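Prohead core protein protease (Enterobacteria phage T4, PDB 5JBL) cleaves prohead proteins after an L/I-X-E motif as a pentameric serine protease, activated by its own cleavage, clearing space in the phage capsid for DNA. Local coordinates at residues 55-60 with 145-150; 61-66 with 117-122. The protein carries 3 engineered substitutions. One frame throughout, in Å; residues are numbered along the deposited sequence.

Contact 1: 55-60 with 145-150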
# COMPACT_ATOMS: atom_id res chain seq x y z
N PRO C 55 -20.40 16.15 7.96
CA PRO C 55 -19.75 15.80 9.22
C PRO C 55 -18.24 15.75 9.02
O PRO C 55 -17.73 15.67 7.90
CB PRO C 55 -20.31 14.42 9.55
CG PRO C 55 -21.40 14.17 8.56
CD PRO C 55 -21.09 15.00 7.37
N GLY C 56 -17.52 15.78 10.14
CA GLY C 56 -16.08 15.68 10.09
C GLY C 56 -15.55 15.27 11.44
O GLY C 56 -16.23 15.39 12.46
N LEU C 57 -14.32 14.79 11.43
CA LEU C 57 -13.59 14.46 12.64
C LEU C 57 -12.54 15.53 12.84
O LEU C 57 -11.72 15.77 11.94
CB LEU C 57 -12.94 13.09 12.50
CG LEU C 57 -12.02 12.63 13.63
CD1 LEU C 57 -12.77 12.55 14.94
CD2 LEU C 57 -11.47 11.27 13.24
N TYR C 58 -12.56 16.18 14.00
CA TYR C 58 -11.68 17.32 14.26
C TYR C 58 -10.78 17.10 15.46
O TYR C 58 -11.22 16.55 16.47
CB TYR C 58 -12.50 18.60 14.47
CG TYR C 58 -13.06 19.12 13.19
CD1 TYR C 58 -12.35 20.06 12.47
CD2 TYR C 58 -14.25 18.63 12.68
CE1 TYR C 58 -12.83 20.54 11.28
CE2 TYR C 58 -14.74 19.12 11.47
CZ TYR C 58 -14.01 20.07 10.78
OH TYR C 58 -14.44 20.58 9.58
N ILE C 59 -9.54 17.56 15.35
CA ILE C 59 -8.62 17.66 16.47
C ILE C 59 -8.47 19.14 16.80
O ILE C 59 -8.14 19.94 15.91
CB ILE C 59 -7.27 17.01 16.13
CG1 ILE C 59 -7.49 15.53 15.77
CG2 ILE C 59 -6.31 17.15 17.31
CD1 ILE C 59 -6.30 14.88 15.11
N GLU C 60 -8.72 19.51 18.06
CA GLU C 60 -8.67 20.92 18.45
C GLU C 60 -7.96 21.07 19.79
O GLU C 60 -8.27 20.36 20.76
CB GLU C 60 -10.07 21.53 18.52
CG GLU C 60 -10.08 23.04 18.72
CD GLU C 60 -11.49 23.62 18.82
OE1 GLU C 60 -11.78 24.29 19.84
OE2 GLU C 60 -12.31 23.41 17.89
N LYS C 145 -6.33 6.07 8.18
CA LYS C 145 -5.62 5.39 9.26
C LYS C 145 -5.71 6.20 10.54
O LYS C 145 -5.99 5.65 11.62
CB LYS C 145 -4.15 5.17 8.87
CG LYS C 145 -3.29 4.47 9.92
CD LYS C 145 -3.69 3.03 10.07
CE LYS C 145 -2.90 2.30 11.12
NZ LYS C 145 -3.87 1.58 11.98
N LEU C 146 -5.45 7.51 10.46
CA LEU C 146 -5.59 8.37 11.63
C LEU C 146 -7.01 8.32 12.17
O LEU C 146 -7.22 8.15 13.38
CB LEU C 146 -5.19 9.80 11.26
CG LEU C 146 -5.42 10.88 12.31
CD1 LEU C 146 -4.69 10.58 13.62
CD2 LEU C 146 -4.94 12.19 11.72
N ALA C 147 -8.02 8.44 11.29
CA ALA C 147 -9.40 8.43 11.76
C ALA C 147 -9.74 7.12 12.46
O ALA C 147 -10.41 7.11 13.51
CB ALA C 147 -10.36 8.65 10.57
N ALA C 148 -9.29 5.99 11.91
CA ALA C 148 -9.61 4.72 12.52
C ALA C 148 -8.89 4.53 13.85
O ALA C 148 -9.46 3.95 14.79
CB ALA C 148 -9.29 3.57 11.57
N ASN C 149 -7.63 4.96 13.94
CA ASN C 149 -6.93 4.92 15.22
C ASN C 149 -7.70 5.72 16.26
O ASN C 149 -7.88 5.27 17.40
CB ASN C 149 -5.51 5.51 15.10
CG ASN C 149 -4.52 4.61 14.37
OD1 ASN C 149 -4.86 3.56 13.82
ND2 ASN C 149 -3.25 5.04 14.37
N ILE C 150 -8.11 6.93 15.90
CA ILE C 150 -8.85 7.79 16.82
C ILE C 150 -10.18 7.14 17.21
O ILE C 150 -10.57 7.15 18.39
CB ILE C 150 -9.08 9.18 16.19
CG1 ILE C 150 -7.77 9.97 16.19
CG2 ILE C 150 -10.14 9.94 16.94
CD1 ILE C 150 -7.83 11.25 15.32
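Strand 57-60 passes over helix 145-150 almost at a right angle, 79° between their directions, with the two axes 10.3 Å apart at their closest. Leu57 and Ala147 mark the nearest approach of the backbones, CA to CA 7.4 Å. Strand alternation turns Leu57 and Ile59 to the helix, while Tyr58 between them points away. With its CG anti to the backbone N (chi1 175°), Leu57 sends CD2 to the helix, where it rests 3.8 Å from Ala147 CA; the small methyl of Ala147 lets the leucine come down to the helix backbone. The same CD2 also borders both CG2 and CD1 of Ile150. Two residues along the strand, the end methyl of Ile59 meets that of Ile150, CD1 to CD1 3.9 Å, as the two side chains cross obliquely. On the helix, Lys145 NZ lies 2.9 Å from Asn149 OD1, within the amide plane and directed at one of the oxygen's lone pairs, and forms a salt bridge with Asp139 of a second subunit. The helix belongs to the region that mediates homomultimerization. Between the two segments the contact is purely aliphatic, whereas Lys145 and Asn149 turn their polar ends to the second subunit.

Contact 2: 61-66 with 117-122. Engineered in segment 61-66: Leu64 (natural residue Met).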
# COMPACT_ATOMS: atom_id res chain seq x y z
N GLY C 61 -7.02 22.01 19.85
CA GLY C 61 -6.38 22.33 21.12
C GLY C 61 -5.03 22.99 20.88
O GLY C 61 -4.81 23.60 19.83
N ILE C 62 -4.15 22.85 21.86
CA ILE C 62 -2.84 23.48 21.79
C ILE C 62 -2.00 22.80 20.71
O ILE C 62 -1.75 21.59 20.76
CB ILE C 62 -2.14 23.43 23.15
CG1 ILE C 62 -2.87 24.34 24.14
CG2 ILE C 62 -0.66 23.81 23.01
CD1 ILE C 62 -2.37 24.24 25.56
N PHE C 63 -1.56 23.58 19.73
CA PHE C 63 -0.70 23.05 18.69
C PHE C 63 0.76 23.47 18.83
O PHE C 63 1.63 22.75 18.36
CB PHE C 63 -1.19 23.49 17.30
CG PHE C 63 -2.46 22.79 16.83
CD1 PHE C 63 -3.00 21.72 17.52
CD2 PHE C 63 -3.10 23.22 15.67
CE1 PHE C 63 -4.16 21.08 17.08
CE2 PHE C 63 -4.24 22.59 15.21
CZ PHE C 63 -4.78 21.51 15.91
N LEU C 64 1.03 24.62 19.44
CA LEU C 64 2.39 25.10 19.70
C LEU C 64 2.36 25.97 20.95
O LEU C 64 1.31 26.50 21.34
CB LEU C 64 2.97 25.91 18.52
CG LEU C 64 3.09 25.24 17.15
CD1 LEU C 64 1.84 25.52 16.32
CD2 LEU C 64 4.33 25.70 16.42
N GLN C 65 3.52 26.14 21.57
CA GLN C 65 3.63 26.93 22.79
C GLN C 65 4.86 27.82 22.75
O GLN C 65 5.95 27.34 22.44
CB GLN C 65 3.71 26.04 24.02
CG GLN C 65 2.47 25.21 24.24
CD GLN C 65 2.58 24.39 25.49
OE1 GLN C 65 3.20 23.33 25.49
NE2 GLN C 65 2.01 24.90 26.58
N ALA C 66 4.67 29.09 23.12
CA ALA C 66 5.75 30.06 23.26
C ALA C 66 6.17 30.17 24.72
O ALA C 66 5.41 29.85 25.64
CB ALA C 66 5.31 31.44 22.76
N ILE C 117 -4.18 15.30 7.87
CA ILE C 117 -5.01 16.35 8.46
C ILE C 117 -4.84 17.62 7.65
O ILE C 117 -3.86 17.79 6.91
CB ILE C 117 -4.65 16.65 9.94
CG1 ILE C 117 -3.20 17.11 10.07
CG2 ILE C 117 -4.86 15.46 10.79
CD1 ILE C 117 -3.06 18.63 10.18
N ILE C 118 -5.78 18.54 7.82
CA ILE C 118 -5.64 19.88 7.29
C ILE C 118 -6.05 20.87 8.38
O ILE C 118 -7.10 20.72 9.01
CB ILE C 118 -6.45 20.08 5.99
CG1 ILE C 118 -6.23 21.49 5.44
CG2 ILE C 118 -7.96 19.77 6.21
CD1 ILE C 118 -6.72 21.69 4.01
N ILE C 119 -5.20 21.87 8.61
CA ILE C 119 -5.47 22.89 9.62
C ILE C 119 -6.43 23.92 9.04
O ILE C 119 -6.16 24.51 8.00
CB ILE C 119 -4.16 23.55 10.09
CG1 ILE C 119 -3.31 22.53 10.84
CG2 ILE C 119 -4.47 24.82 10.93
CD1 ILE C 119 -1.98 23.07 11.37
N GLU C 120 -7.56 24.14 9.73
CA GLU C 120 -8.57 25.09 9.29
C GLU C 120 -8.46 26.45 9.97
O GLU C 120 -8.93 27.44 9.41
CB GLU C 120 -9.99 24.56 9.56
CG GLU C 120 -10.22 23.19 8.98
CD GLU C 120 -11.69 22.83 8.91
OE1 GLU C 120 -12.48 23.34 9.73
OE2 GLU C 120 -12.05 22.04 8.02
N ASP C 121 -7.86 26.52 11.15
CA ASP C 121 -7.81 27.79 11.87
C ASP C 121 -6.78 27.66 12.97
O ASP C 121 -6.54 26.57 13.50
CB ASP C 121 -9.17 28.17 12.46
CG ASP C 121 -9.31 29.67 12.73
OD1 ASP C 121 -10.42 30.12 13.07
OD2 ASP C 121 -8.30 30.40 12.60
N MET C 122 -6.14 28.77 13.28
CA MET C 122 -5.19 28.84 14.39
C MET C 122 -5.41 30.16 15.09
O MET C 122 -5.78 31.15 14.45
CB MET C 122 -3.72 28.72 13.95
CG MET C 122 -3.35 27.36 13.38
SD MET C 122 -1.66 27.25 12.77
CE MET C 122 -0.75 27.12 14.29
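Phe63 and Ile119, with Leu64 and Met122, join two strands of one antiparallel sheet that are not direct neighbours: strand 128-135 runs between them and pairs with both. Each strand carries a classic beta bulge, Phe63 and Leu64 facing Val129 on one, Glu120 and Asp121 facing Arg132 on the other. Across the gap, 8.5 Å between Phe63 CA and Met122 CA, the direct contact between the two segments is made by side chains.

Phe63 points to the other strand, and its CD2 lies 4.4 Å from Ile119 CD1, the methyl approaching the ring obliquely. Val186 of strand 181-189 touches both residues, and Tyr88 of helix 78-93 packs on Ile119 and Met122, so the cluster draws on other elements of the fold.

The second pair is closer. Neither Leu64 nor Met122 starts out pointing across the gap, yet both side chains reach into it. Leu64, an engineered residue that replaces the natural methionine, has CG anti to the carbonyl carbon and an unusual chi2 of 92°. Met122 runs straight through chi2 and then bends at chi3 (77°), turning its methyl toward the leucine. The two side chains lie at a slant to one another. Trp30 and Leu182 also touch Leu64, whose side chain is about 6 Å from that of Glu28, at an inferred autolytic cleavage site, and about 9 Å from that of the altered active-site residue Ala159, which places the contact close to the catalytic centre. The closest approach between the two segments is methyl to methyl, Leu64 CD1 to Met122 CE at 3.7 Å.

How the contacts relate
From the N terminus, strand 53-65 supplies the first partner of both contacts, 55-60 and then, past the corner at Gly61, 61-66. The chain goes on through helix 78-93 and returns as strand 115-125, where contact 2 closes the shorter loop; after strand 128-135 it reaches helix 142-151, and contact 1 closes the longer one. Contact 2 is thus nested within contact 1. Together they join strand 53-65 to the multimerization helix at its N-terminal part and to strand 115-125 of its own sheet at its C-terminal part. Their centres are 15 Å apart, but Leu146 CD2 packs on Ile117 CG2, and Tyr58 OH probably hydrogen-bonds Glu120 OE2.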